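Local atomic coordinates of epoxide hydrolase (Aspergillus niger, PDB entry 3G02), a protein that probably catalyses the hydrolysis of epoxides to vicinal diols, using an active site in an alpha/beta hydrolase fold. Residues 13-18 and 88-93; 94-99 and 155-160; 144-149 and 176-181; 151-156 and 309-314. The protein carries 9 engineered substitutions. All coordinates share one frame; numbering follows the deposited sequence.

Interaction 1: 13-18 and 88-93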
loop_
_atom_site.group_PDB
_atom_site.type_symbol
_atom_site.label_atom_id
_atom_site.label_comp_id
_atom_site.label_asym_id
_atom_site.label_seq_id
_atom_site.Cartn_x
_atom_site.Cartn_y
_atom_site.Cartn_z
ATOM N N ALA A 13 -20.997 24.548 29.807
ATOM C CA ALA A 13 -20.804 24.527 28.355
ATOM C C ALA A 13 -21.124 25.884 27.738
ATOM O O ALA A 13 -22.140 26.506 28.071
ATOM C CB ALA A 13 -21.654 23.437 27.710
ATOM N N SER A 14 -20.250 26.339 26.846
ATOM C CA SER A 14 -20.449 27.608 26.158
ATOM C C SER A 14 -21.206 27.430 24.848
ATOM O O SER A 14 -21.943 28.325 24.435
ATOM C CB SER A 14 -19.111 28.319 25.923
ATOM O OG SER A 14 -18.187 27.493 25.236
ATOM N N ILE A 15 -21.035 26.271 24.207
ATOM C CA ILE A 15 -21.675 25.991 22.917
ATOM C C ILE A 15 -23.104 25.460 23.038
ATOM O O ILE A 15 -23.516 24.971 24.095
ATOM C CB ILE A 15 -20.835 25.016 22.045
ATOM C CG1 ILE A 15 -20.544 23.713 22.805
ATOM C CG2 ILE A 15 -19.554 25.696 21.577
ATOM C CD1 ILE A 15 -20.194 22.530 21.908
ATOM N N SER A 16 -23.844 25.563 21.937
ATOM C CA SER A 16 -25.225 25.108 21.857
ATOM C C SER A 16 -25.284 23.642 21.437
ATOM O O SER A 16 -24.521 23.225 20.561
ATOM C CB SER A 16 -25.990 25.963 20.845
ATOM O OG SER A 16 -27.365 25.629 20.836
ATOM N N PRO A 17 -26.183 22.851 22.057
ATOM C CA PRO A 17 -26.360 21.475 21.595
ATOM C C PRO A 17 -27.018 21.420 20.218
ATOM O O PRO A 17 -28.109 21.962 20.019
ATOM C CB PRO A 17 -27.271 20.853 22.663
ATOM C CG PRO A 17 -28.016 22.011 23.247
ATOM C CD PRO A 17 -27.059 23.171 23.202
ATOM N N ASN A 18 -26.333 20.785 19.269
ATOM C CA ASN A 18 -26.890 20.525 17.949
ATOM C C ASN A 18 -26.989 19.016 17.755
ATOM O O ASN A 18 -26.044 18.394 17.268
ATOM C CB ASN A 18 -26.021 21.151 16.854
ATOM C CG ASN A 18 -25.974 22.665 16.938
ATOM O OD1 ASN A 18 -26.961 23.345 16.659
ATOM N ND2 ASN A 18 -24.821 23.200 17.313
ATOM N N PHE A 88 -23.896 14.749 18.645
ATOM C CA PHE A 88 -23.961 16.174 18.346
ATOM C C PHE A 88 -22.900 16.549 17.330
ATOM O O PHE A 88 -21.964 15.784 17.082
ATOM C CB PHE A 88 -23.736 17.001 19.617
ATOM C CG PHE A 88 -24.621 16.613 20.768
ATOM C CD1 PHE A 88 -24.226 15.614 21.656
ATOM C CD2 PHE A 88 -25.843 17.251 20.969
ATOM C CE1 PHE A 88 -25.038 15.249 22.726
ATOM C CE2 PHE A 88 -26.662 16.896 22.037
ATOM C CZ PHE A 88 -26.261 15.894 22.917
ATOM N N THR A 89 -23.047 17.728 16.734
ATOM C CA THR A 89 -21.942 18.351 16.016
ATOM C C THR A 89 -21.722 19.752 16.549
ATOM O O THR A 89 -22.655 20.409 17.019
ATOM C CB THR A 89 -22.162 18.431 14.487
ATOM O OG1 THR A 89 -23.314 19.231 14.197
ATOM C CG2 THR A 89 -22.332 17.047 13.874
ATOM N N THR A 90 -20.477 20.197 16.483
ATOM C CA THR A 90 -20.152 21.587 16.748
ATOM C C THR A 90 -19.077 22.003 15.761
ATOM O O THR A 90 -18.363 21.154 15.224
ATOM C CB THR A 90 -19.711 21.815 18.212
ATOM O OG1 THR A 90 -19.676 23.221 18.491
ATOM C CG2 THR A 90 -18.344 21.199 18.492
ATOM N N GLU A 91 -18.971 23.301 15.512
ATOM C CA GLU A 91 -17.960 23.798 14.595
ATOM C C GLU A 91 -16.740 24.317 15.331
ATOM O O GLU A 91 -16.840 25.162 16.221
ATOM C CB GLU A 91 -18.541 24.849 13.651
ATOM C CG GLU A 91 -19.544 24.269 12.665
ATOM C CD GLU A 91 -19.493 24.926 11.299
ATOM O OE1 GLU A 91 -20.398 24.653 10.478
ATOM O OE2 GLU A 91 -18.551 25.710 11.036
ATOM N N ILE A 92 -15.582 23.785 14.956
ATOM C CA ILE A 92 -14.313 24.183 15.537
ATOM C C ILE A 92 -13.358 24.474 14.388
ATOM O O ILE A 92 -13.110 23.606 13.547
ATOM C CB ILE A 92 -13.743 23.088 16.476
ATOM C CG1 ILE A 92 -14.648 22.920 17.703
ATOM C CG2 ILE A 92 -12.323 23.433 16.907
ATOM C CD1 ILE A 92 -14.484 21.595 18.422
ATOM N N GLU A 93 -12.854 25.707 14.342
ATOM C CA GLU A 93 -11.945 26.162 13.278
ATOM C C GLU A 93 -12.489 25.899 11.868
ATOM O O GLU A 93 -11.735 25.568 10.952
ATOM C CB GLU A 93 -10.547 25.546 13.459
ATOM C CG GLU A 93 -9.851 25.980 14.740
ATOM C CD GLU A 93 -8.516 25.296 14.974
ATOM O OE1 GLU A 93 -7.923 24.750 14.014
ATOM O OE2 GLU A 93 -8.055 25.314 16.132
HETATM O O HOH W 1 -23.559 20.684 19.721
HETATM O O HOH W 2 -25.670 18.109 14.530
#

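Interaction 2: 94-99 and 155-160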
loop_
_atom_site.group_PDB
_atom_site.type_symbol
_atom_site.label_atom_id
_atom_site.label_comp_id
_atom_site.label_asym_id
_atom_site.label_seq_id
_atom_site.Cartn_x
_atom_site.Cartn_y
_atom_site.Cartn_z
ATOM N N GLY A 94 -13.804 26.035 11.706
ATOM C CA GLY A 94 -14.445 25.824 10.414
ATOM C C GLY A 94 -14.696 24.365 10.075
ATOM O O GLY A 94 -15.233 24.059 9.008
ATOM N N LEU A 95 -14.304 23.462 10.971
ATOM C CA LEU A 95 -14.557 22.035 10.780
ATOM C C LEU A 95 -15.785 21.615 11.564
ATOM O O LEU A 95 -15.979 22.051 12.699
ATOM C CB LEU A 95 -13.357 21.196 11.232
ATOM C CG LEU A 95 -11.974 21.486 10.634
ATOM C CD1 LEU A 95 -10.925 20.583 11.256
ATOM C CD2 LEU A 95 -11.977 21.341 9.121
ATOM N N THR A 96 -16.615 20.779 10.954
ATOM C CA THR A 96 -17.727 20.157 11.662
ATOM C C THR A 96 -17.163 19.001 12.477
ATOM O O THR A 96 -16.636 18.041 11.914
ATOM C CB THR A 96 -18.803 19.651 10.687
ATOM O OG1 THR A 96 -19.337 20.761 9.950
ATOM C CG2 THR A 96 -19.938 18.956 11.436
ATOM N N ILE A 97 -17.244 19.111 13.799
ATOM C CA ILE A 97 -16.767 18.047 14.675
ATOM C C ILE A 97 -17.946 17.310 15.282
ATOM O O ILE A 97 -18.700 17.866 16.082
ATOM C CB ILE A 97 -15.803 18.569 15.774
ATOM C CG1 ILE A 97 -14.582 19.256 15.136
ATOM C CG2 ILE A 97 -15.374 17.439 16.721
ATOM C CD1 ILE A 97 -13.809 18.392 14.121
ATOM N N HIS A 98 -18.100 16.059 14.864
ATOM C CA HIS A 98 -19.102 15.151 15.388
ATOM C C HIS A 98 -18.607 14.521 16.693
ATOM O O HIS A 98 -17.408 14.276 16.863
ATOM C CB HIS A 98 -19.396 14.077 14.334
ATOM C CG HIS A 98 -20.112 12.877 14.865
ATOM N ND1 HIS A 98 -19.449 11.773 15.356
ATOM C CD2 HIS A 98 -21.433 12.608 14.978
ATOM C CE1 HIS A 98 -20.334 10.877 15.756
ATOM N NE2 HIS A 98 -21.545 11.358 15.538
ATOM N N PHE A 99 -19.528 14.276 17.620
ATOM C CA PHE A 99 -19.196 13.513 18.821
ATOM C C PHE A 99 -20.409 12.806 19.385
ATOM O O PHE A 99 -21.532 13.292 19.267
ATOM C CB PHE A 99 -18.509 14.377 19.901
ATOM C CG PHE A 99 -19.322 15.557 20.377
ATOM C CD1 PHE A 99 -19.281 16.770 19.694
ATOM C CD2 PHE A 99 -20.086 15.467 21.539
ATOM C CE1 PHE A 99 -20.015 17.869 20.144
ATOM C CE2 PHE A 99 -20.826 16.558 21.993
ATOM C CZ PHE A 99 -20.785 17.760 21.298
ATOM N N PHE A 155 -18.473 11.345 10.589
ATOM C CA PHE A 155 -19.344 12.517 10.501
ATOM C C PHE A 155 -18.660 13.836 10.844
ATOM O O PHE A 155 -19.285 14.899 10.790
ATOM C CB PHE A 155 -20.630 12.273 11.297
ATOM C CG PHE A 155 -21.294 10.982 10.926
ATOM C CD1 PHE A 155 -21.910 10.849 9.687
ATOM C CD2 PHE A 155 -21.240 9.880 11.773
ATOM C CE1 PHE A 155 -22.497 9.651 9.310
ATOM C CE2 PHE A 155 -21.824 8.668 11.402
ATOM C CZ PHE A 155 -22.451 8.557 10.172
ATOM N N SER A 156 -17.371 13.771 11.176
ATOM C CA SER A 156 -16.546 14.977 11.240
ATOM C C SER A 156 -16.030 15.324 9.849
ATOM O O SER A 156 -15.667 14.439 9.072
ATOM C CB SER A 156 -15.381 14.804 12.210
ATOM O OG SER A 156 -15.819 14.935 13.552
ATOM N N SER A 157 -16.013 16.615 9.533
ATOM C CA SER A 157 -15.503 17.076 8.251
ATOM C C SER A 157 -13.987 17.226 8.323
ATOM O O SER A 157 -13.353 16.813 9.299
ATOM C CB SER A 157 -16.171 18.395 7.843
ATOM O OG SER A 157 -15.718 19.476 8.638
ATOM N N GLY A 158 -13.405 17.811 7.283
ATOM C CA GLY A 158 -11.979 18.064 7.282
ATOM C C GLY A 158 -11.151 16.853 6.892
ATOM O O GLY A 158 -11.697 15.825 6.477
ATOM N N PRO A 159 -9.819 16.986 6.981
ATOM C CA PRO A 159 -9.143 18.219 7.372
ATOM C C PRO A 159 -9.209 19.256 6.235
ATOM O O PRO A 159 -9.733 18.951 5.160
ATOM C CB PRO A 159 -7.711 17.751 7.642
ATOM C CG PRO A 159 -7.531 16.597 6.746
ATOM C CD PRO A 159 -8.861 15.914 6.656
ATOM N N PRO A 160 -8.703 20.481 6.469
ATOM C CA PRO A 160 -8.806 21.529 5.447
ATOM C C PRO A 160 -8.221 21.146 4.087
ATOM O O PRO A 160 -7.327 20.298 3.998
ATOM C CB PRO A 160 -7.994 22.681 6.047
ATOM C CG PRO A 160 -8.060 22.459 7.509
ATOM C CD PRO A 160 -8.040 20.976 7.688
HETATM O O HOH W 3 -14.964 21.462 6.963
#

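Interaction 3: 144-149 and 176-181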
loop_
_atom_site.group_PDB
_atom_site.type_symbol
_atom_site.label_atom_id
_atom_site.label_comp_id
_atom_site.label_asym_id
_atom_site.label_seq_id
_atom_site.Cartn_x
_atom_site.Cartn_y
_atom_site.Cartn_z
ATOM N N HIS A 144 -18.377 12.487 32.716
ATOM C CA HIS A 144 -18.880 12.878 31.406
ATOM C C HIS A 144 -18.045 12.092 30.410
ATOM O O HIS A 144 -16.817 12.097 30.497
ATOM C CB HIS A 144 -18.686 14.374 31.152
ATOM C CG HIS A 144 -19.506 15.258 32.041
ATOM N ND1 HIS A 144 -20.883 15.289 31.998
ATOM C CD2 HIS A 144 -19.136 16.170 32.971
ATOM C CE1 HIS A 144 -21.327 16.168 32.879
ATOM N NE2 HIS A 144 -20.288 16.720 33.477
ATOM N N LEU A 145 -18.708 11.406 29.486
ATOM C CA LEU A 145 -18.002 10.593 28.499
ATOM C C LEU A 145 -18.223 11.171 27.112
ATOM O O LEU A 145 -19.319 11.080 26.558
ATOM C CB LEU A 145 -18.446 9.130 28.584
ATOM C CG LEU A 145 -18.215 8.486 29.956
ATOM C CD1 LEU A 145 -19.186 7.344 30.180
ATOM C CD2 LEU A 145 -16.771 8.045 30.139
ATOM N N VAL A 146 -17.172 11.787 26.574
ATOM C CA VAL A 146 -17.216 12.421 25.260
ATOM C C VAL A 146 -16.378 11.595 24.287
ATOM O O VAL A 146 -15.209 11.311 24.553
ATOM C CB VAL A 146 -16.668 13.871 25.318
ATOM C CG1 VAL A 146 -16.785 14.560 23.957
ATOM C CG2 VAL A 146 -17.399 14.688 26.393
ATOM N N VAL A 147 -16.998 11.213 23.174
ATOM C CA VAL A 147 -16.360 10.372 22.161
ATOM C C VAL A 147 -16.374 11.119 20.820
ATOM O O VAL A 147 -17.324 10.993 20.038
ATOM C CB VAL A 147 -17.066 9.003 22.020
ATOM C CG1 VAL A 147 -16.275 8.097 21.092
ATOM C CG2 VAL A 147 -17.234 8.333 23.381
ATOM N N PRO A 148 -15.316 11.913 20.565
ATOM C CA PRO A 148 -15.298 12.685 19.334
ATOM C C PRO A 148 -14.907 11.870 18.112
ATOM O O PRO A 148 -14.156 10.891 18.215
ATOM C CB PRO A 148 -14.235 13.752 19.607
ATOM C CG PRO A 148 -13.309 13.134 20.558
ATOM C CD PRO A 148 -14.118 12.160 21.388
ATOM N N SER A 149 -15.417 12.285 16.961
ATOM C CA SER A 149 -14.875 11.824 15.699
ATOM C C SER A 149 -13.743 12.774 15.362
ATOM O O SER A 149 -13.955 13.984 15.214
ATOM C CB SER A 149 -15.938 11.843 14.607
ATOM O OG SER A 149 -16.910 10.837 14.827
ATOM N N GLN A 176 -10.182 22.068 22.333
ATOM C CA GLN A 176 -11.208 23.090 22.122
ATOM C C GLN A 176 -12.616 22.532 22.340
ATOM O O GLN A 176 -13.471 23.197 22.930
ATOM C CB GLN A 176 -11.086 23.721 20.729
ATOM C CG GLN A 176 -11.898 25.009 20.552
ATOM C CD GLN A 176 -11.585 26.058 21.614
ATOM O OE1 GLN A 176 -10.433 26.460 21.789
ATOM N NE2 GLN A 176 -12.615 26.501 22.329
ATOM N N LEU A 177 -12.852 21.310 21.870
ATOM C CA LEU A 177 -14.136 20.654 22.074
ATOM C C LEU A 177 -14.443 20.527 23.561
ATOM O O LEU A 177 -15.542 20.871 23.998
ATOM C CB LEU A 177 -14.154 19.273 21.406
ATOM C CG LEU A 177 -15.376 18.393 21.688
ATOM C CD1 LEU A 177 -16.658 19.001 21.133
ATOM C CD2 LEU A 177 -15.157 16.993 21.125
ATOM N N MET A 178 -13.469 20.040 24.327
ATOM C CA MET A 178 -13.652 19.853 25.766
ATOM C C MET A 178 -13.891 21.185 26.478
ATOM O O MET A 178 -14.735 21.268 27.370
ATOM C CB MET A 178 -12.474 19.091 26.379
ATOM C CG MET A 178 -12.348 17.640 25.891
ATOM S SD MET A 178 -13.848 16.674 26.155
ATOM C CE MET A 178 -13.561 16.022 27.799
ATOM N N LYS A 179 -13.174 22.227 26.060
ATOM C CA LYS A 179 -13.394 23.568 26.610
ATOM C C LYS A 179 -14.791 24.092 26.275
ATOM O O LYS A 179 -15.489 24.637 27.142
ATOM C CB LYS A 179 -12.314 24.536 26.124
ATOM C CG LYS A 179 -10.981 24.331 26.806
ATOM C CD LYS A 179 -9.872 25.144 26.161
ATOM C CE LYS A 179 -8.593 25.043 26.977
ATOM N NZ LYS A 179 -7.397 25.529 26.228
ATOM N N ASP A 180 -15.202 23.911 25.022
ATOM C CA ASP A 180 -16.533 24.306 24.560
ATOM C C ASP A 180 -17.657 23.635 25.344
ATOM O O ASP A 180 -18.710 24.237 25.569
ATOM C CB ASP A 180 -16.698 23.993 23.071
ATOM C CG ASP A 180 -15.940 24.957 22.179
ATOM O OD1 ASP A 180 -15.289 25.889 22.699
ATOM O OD2 ASP A 180 -15.986 24.765 20.948
ATOM N N LEU A 181 -17.427 22.386 25.748
ATOM C CA LEU A 181 -18.418 21.621 26.501
ATOM C C LEU A 181 -18.387 21.946 27.993
ATOM O O LEU A 181 -19.173 21.391 28.766
ATOM C CB LEU A 181 -18.232 20.116 26.268
ATOM C CG LEU A 181 -18.594 19.598 24.875
ATOM C CD1 LEU A 181 -18.141 18.154 24.716
ATOM C CD2 LEU A 181 -20.085 19.729 24.603
#

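Interaction 4: 151-156 and 309-314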
loop_
_atom_site.group_PDB
_atom_site.type_symbol
_atom_site.label_atom_id
_atom_site.label_comp_id
_atom_site.label_asym_id
_atom_site.label_seq_id
_atom_site.Cartn_x
_atom_site.Cartn_y
_atom_site.Cartn_z
ATOM N N PRO A 151 -10.956 14.857 13.336
ATOM C CA PRO A 151 -10.968 15.442 11.996
ATOM C C PRO A 151 -10.674 14.401 10.913
ATOM O O PRO A 151 -9.718 13.620 11.040
ATOM C CB PRO A 151 -9.852 16.478 12.073
ATOM C CG PRO A 151 -9.923 16.960 13.502
ATOM C CD PRO A 151 -10.260 15.720 14.309
ATOM N N GLY A 152 -11.512 14.382 9.882
ATOM C CA GLY A 152 -11.345 13.462 8.760
ATOM C C GLY A 152 -12.044 12.117 8.881
ATOM O O GLY A 152 -12.025 11.335 7.931
ATOM N N TYR A 153 -12.667 11.840 10.028
ATOM C CA TYR A 153 -13.345 10.557 10.228
ATOM C C TYR A 153 -14.860 10.684 10.319
ATOM O O TYR A 153 -15.379 11.553 11.033
ATOM C CB TYR A 153 -12.900 9.891 11.518
ATOM C CG TYR A 153 -11.472 9.409 11.608
ATOM C CD1 TYR A 153 -10.443 10.278 11.981
ATOM C CD2 TYR A 153 -11.156 8.064 11.399
ATOM C CE1 TYR A 153 -9.129 9.832 12.118
ATOM C CE2 TYR A 153 -9.841 7.605 11.530
ATOM C CZ TYR A 153 -8.834 8.492 11.888
ATOM O OH TYR A 153 -7.538 8.044 12.037
ATOM N N THR A 154 -15.542 9.765 9.639
ATOM C CA THR A 154 -16.998 9.620 9.671
ATOM C C THR A 154 -17.738 10.957 9.551
ATOM O O THR A 154 -17.606 11.638 8.530
ATOM C CB THR A 154 -17.500 8.698 10.843
ATOM O OG1 THR A 154 -17.404 9.373 12.105
ATOM C CG2 THR A 154 -16.681 7.405 10.901
ATOM N N PHE A 155 -18.473 11.345 10.589
ATOM C CA PHE A 155 -19.344 12.517 10.501
ATOM C C PHE A 155 -18.660 13.836 10.844
ATOM O O PHE A 155 -19.285 14.899 10.790
ATOM C CB PHE A 155 -20.630 12.273 11.297
ATOM C CG PHE A 155 -21.294 10.982 10.926
ATOM C CD1 PHE A 155 -21.910 10.849 9.687
ATOM C CD2 PHE A 155 -21.240 9.880 11.773
ATOM C CE1 PHE A 155 -22.497 9.651 9.310
ATOM C CE2 PHE A 155 -21.824 8.668 11.402
ATOM C CZ PHE A 155 -22.451 8.557 10.172
ATOM N N SER A 156 -17.371 13.771 11.176
ATOM C CA SER A 156 -16.546 14.977 11.240
ATOM C C SER A 156 -16.030 15.324 9.849
ATOM O O SER A 156 -15.667 14.439 9.072
ATOM C CB SER A 156 -15.381 14.804 12.210
ATOM O OG SER A 156 -15.819 14.935 13.552
ATOM N N PRO A 309 -9.889 8.580 2.601
ATOM C CA PRO A 309 -8.947 9.557 2.048
ATOM C C PRO A 309 -8.701 10.780 2.936
ATOM O O PRO A 309 -7.674 11.449 2.778
ATOM C CB PRO A 309 -9.608 9.976 0.729
ATOM C CG PRO A 309 -11.058 9.673 0.918
ATOM C CD PRO A 309 -11.081 8.424 1.741
ATOM N N ARG A 310 -9.628 11.061 3.851
ATOM C CA ARG A 310 -9.536 12.227 4.731
ATOM C C ARG A 310 -8.840 11.919 6.053
ATOM O O ARG A 310 -8.177 12.778 6.635
ATOM C CB ARG A 310 -10.939 12.776 5.020
ATOM C CG ARG A 310 -11.766 13.071 3.773
ATOM C CD ARG A 310 -13.095 13.733 4.114
ATOM N NE ARG A 310 -14.018 12.839 4.821
ATOM C CZ ARG A 310 -14.492 13.048 6.051
ATOM N NH1 ARG A 310 -14.118 14.114 6.759
ATOM N NH2 ARG A 310 -15.341 12.177 6.581
ATOM N N ALA A 311 -8.996 10.686 6.528
ATOM C CA ALA A 311 -8.543 10.304 7.863
ATOM C C ALA A 311 -7.042 10.064 7.938
ATOM O O ALA A 311 -6.444 10.154 9.013
ATOM C CB ALA A 311 -9.286 9.063 8.312
ATOM N N ILE A 312 -6.434 9.744 6.803
ATOM C CA ILE A 312 -5.043 9.291 6.823
ATOM C C ILE A 312 -4.002 10.415 6.858
ATOM O O ILE A 312 -2.802 10.145 6.861
ATOM C CB ILE A 312 -4.754 8.275 5.691
ATOM C CG1 ILE A 312 -5.021 8.890 4.309
ATOM C CG2 ILE A 312 -5.582 6.994 5.911
ATOM C CD1 ILE A 312 -4.539 8.029 3.161
ATOM N N HIS A 313 -4.463 11.664 6.945
ATOM C CA HIS A 313 -3.555 12.820 6.950
ATOM C C HIS A 313 -2.481 12.745 8.030
ATOM O O HIS A 313 -1.364 13.222 7.833
ATOM C CB HIS A 313 -4.328 14.151 7.047
ATOM C CG HIS A 313 -5.072 14.345 8.337
ATOM N ND1 HIS A 313 -6.339 13.842 8.550
ATOM C CD2 HIS A 313 -4.740 15.015 9.467
ATOM C CE1 HIS A 313 -6.745 14.178 9.762
ATOM N NE2 HIS A 313 -5.795 14.892 10.339
ATOM N N THR A 314 -2.817 12.134 9.162
ATOM C CA THR A 314 -1.902 12.083 10.295
ATOM C C THR A 314 -0.721 11.147 10.081
ATOM O O THR A 314 0.300 11.287 10.748
ATOM C CB THR A 314 -2.616 11.635 11.574
ATOM O OG1 THR A 314 -3.335 10.433 11.299
ATOM C CG2 THR A 314 -3.584 12.715 12.050
HETATM O O HOH W 4 -6.029 10.424 11.702
#

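Interaction 1: 13-18 and 88-93
Asn18 O is the hub of this contact. It takes the amide of Thr89 at 3.1 Å from Thr89 N to Asn18 O, and the N-H lies in the plane of the carbonyl with an angle of 155° at the hydrogen. The CA-H of Phe88 points at the same oxygen, 3.2 Å from Phe88 CA to Asn18 O. A water also donates to Asn18 O at 2.8 Å and meets Thr89 OG1 on its other side. Thr89 OG1 sits between its own backbone N and carbonyl carbon (chi1 62°), which puts it beside this water. Further back the two backbones part, and a second water fills in. It donates to Ser16 O and to Thr89 O, and it accepts from Asn18 N.

Side chains add further contacts. Pro17 CB approaches Phe88 CE2 obliquely at 4.1 Å, while the carbonyl carbon of Asn18 lies at the edge of the same ring. Ile15 crosses Thr90 at about a right angle, with Ile15 CD1 3.5 Å from Thr90 OG1. Ile15 CG1 sits between its own N and carbonyl carbon (chi1 56°) and carries CD1 to Thr90.

Further out, Phe9 meets the Phe88 ring edge-to-face and also touches Ile15 and Pro17. Ser14 is tied by its backbone to Asp180 on helix 167-180. Phe88 and Thr90 pair with Phe99 and Ile97 of the next strand. The arrangement thus joins the N-terminal segment, through Asn18, to the start of strand 87-92, the outermost antiparallel strand at one end of the alpha/beta hydrolase sheet.

Interaction 2: 94-99 and 155-160
Phe155 opens the segment by lying against the His98 ring. Its CB stands over the histidine face, 4.0 Å from Phe155 CB to the His98 ring centroid, in a CH-pi contact. The phenyl ring turns its edge to that same face, with the centroids of Phe155 and His98 5.4 Å apart and the planes at 60°. The imidazole is held at both nitrogens, ND1 by Ser149 OG and NE2 by Gln87 OE1, so its rotation is fixed.

Ser156 comes next and uses its hydroxyl. His98 N donates to Ser156 OG at 2.9 Å, and the same hydroxyl bonds to Ser149 O. The CA-H of Ser156 points at Thr96 O.

Ser157 grips Thr96 twice. Ser157 N donates to Thr96 O at 2.8 Å, in the plane of that carbonyl, and Thr96 N donates to Ser157 OG at 2.8 Å. For this the hydroxyl takes the crowded place between N and C (chi1 72°). A water 2.7 Å from Ser157 OG reaches on to Gly94 O by a weak bond.

Leu95 CD2 packs directly on the backbone of Gly158, 3.8 Å from Gly158 CA, in the direction a side chain would take. A cis peptide bond then precedes Pro159. Pro160 CD also meets Leu95 CD2, at 4.2 Å.

The segments run nearly antiparallel, 163° apart, but two serine hydroxyls accept amides where a true strand would offer carbonyls. The loop leaving strand 143-148 thereby follows strand 95-102, its antiparallel neighbour in the alpha/beta hydrolase sheet.

Interaction 3: 144-149 and 176-181
Val146 is the bump of the strand, and residues 177-181 supply the hollow. Leu177, Met178 and Leu181 converge on its two methyls, each meeting it tip to tip. Val146 has CG1 anti to its backbone N (chi1 -177°), and this spreads both methyls toward the helix. Leu181 CD1 rests on the pair, 3.9 Å from both Val146 CG1 and Val146 CG2. Leu177 CD2 comes in beside CG1, at 4.1 Å from Val146 CG1. Met178 closes the other flank. Its chain is bent at chi2 and chi3, which brings Met178 SD within 4.1 Å of Val146 CB.

A second fit lies two residues further along, on the same face of the strand. Leu177 CD2 reaches Pro148 CB at 3.7 Å, so this single methyl is lodged between Pro148 and Val146. Leu145 and Val147, on alternate positions, turn to the other side of the sheet and touch helix 126-135.

The axes of residues 144-148 and 176-180 run 141° apart and come within 10.7 Å. Away from Val146 and Pro148, Gln176 NE2 donates to Asp180 OD1 at 2.8 Å; both residues also touch Ile92 of strand 87-92.

Helix 167-180 lies on the path from strand 143-148 to strand 187-191. All five touching residues are buried and aliphatic or thioether. With no hydrogen bond between the segments, the helix is held to the sheet here by hydrophobic packing and fit of shape.

Interaction 4: 151-156 and 309-314
Three flat groups organise this contact. The Tyr153 ring carries Ala311 CB over the centre of one face, 3.5 Å from the Tyr153 centroid and only 10° off the ring normal, a CH-pi contact. The ring also meets His116 edge-to-face. The Arg310 guanidinium has Gly152 O 3.5 Å above its plane and carbonyls around its edge. Arg310 NH1 donates to Ser156 O at 2.8 Å, in plane, on a lone pair, and fairly straight at 161°. Arg310 NH2 gives a weak bond to Thr154 O at 3.0 Å. Further carbonyls of Gly158, Thr305 and Glu306 complete the grip, which probably stabilises the positive charge. The His313 ring has Pro151 O at its edge, beside CE1, and its ND1 donates to Arg310 O at 2.9 Å, nearly in the ring plane.

Gly152 has no side chain, so the loop backbone can press against Arg310 and Ala311. Thr154 O and Ser156 O belong to a type II' turn from Tyr153 to Ser156, closed by Ser156 N to Tyr153 O. A water 2.8 Å from Tyr153 OH links it to Ala311 O and Thr314 OG1.

Tyr153 lies about 5 Å from Tyr315, a predicted proton donor, and about 6 Å from Asp193, the predicted nucleophile, side chain to side chain. The contact joins a loop of the alpha/beta hydrolase core to the helical lid, beside the probable active site.

From the N terminus, interaction 1 closes first, where strand 87-92 comes back to residues 13-18, before any other contact opens. The next strand opens interaction 2, and strand 143-148 then opens interaction 3. Residues 151-156 open interaction 4 where interaction 2 is closing, so these two share Phe155 and Ser156. Interaction 3 closes later, at helix 167-180, and therefore crosses both 2 and 4. Interaction 4 closes last, after the chain has passed through more of the core and most of the lid. Interactions 1 to 3 tie the N-terminal segment, three sheet strands and one helix together. Ser149 and the 155-160 loop carry that assembly on to interaction 4 and the lid.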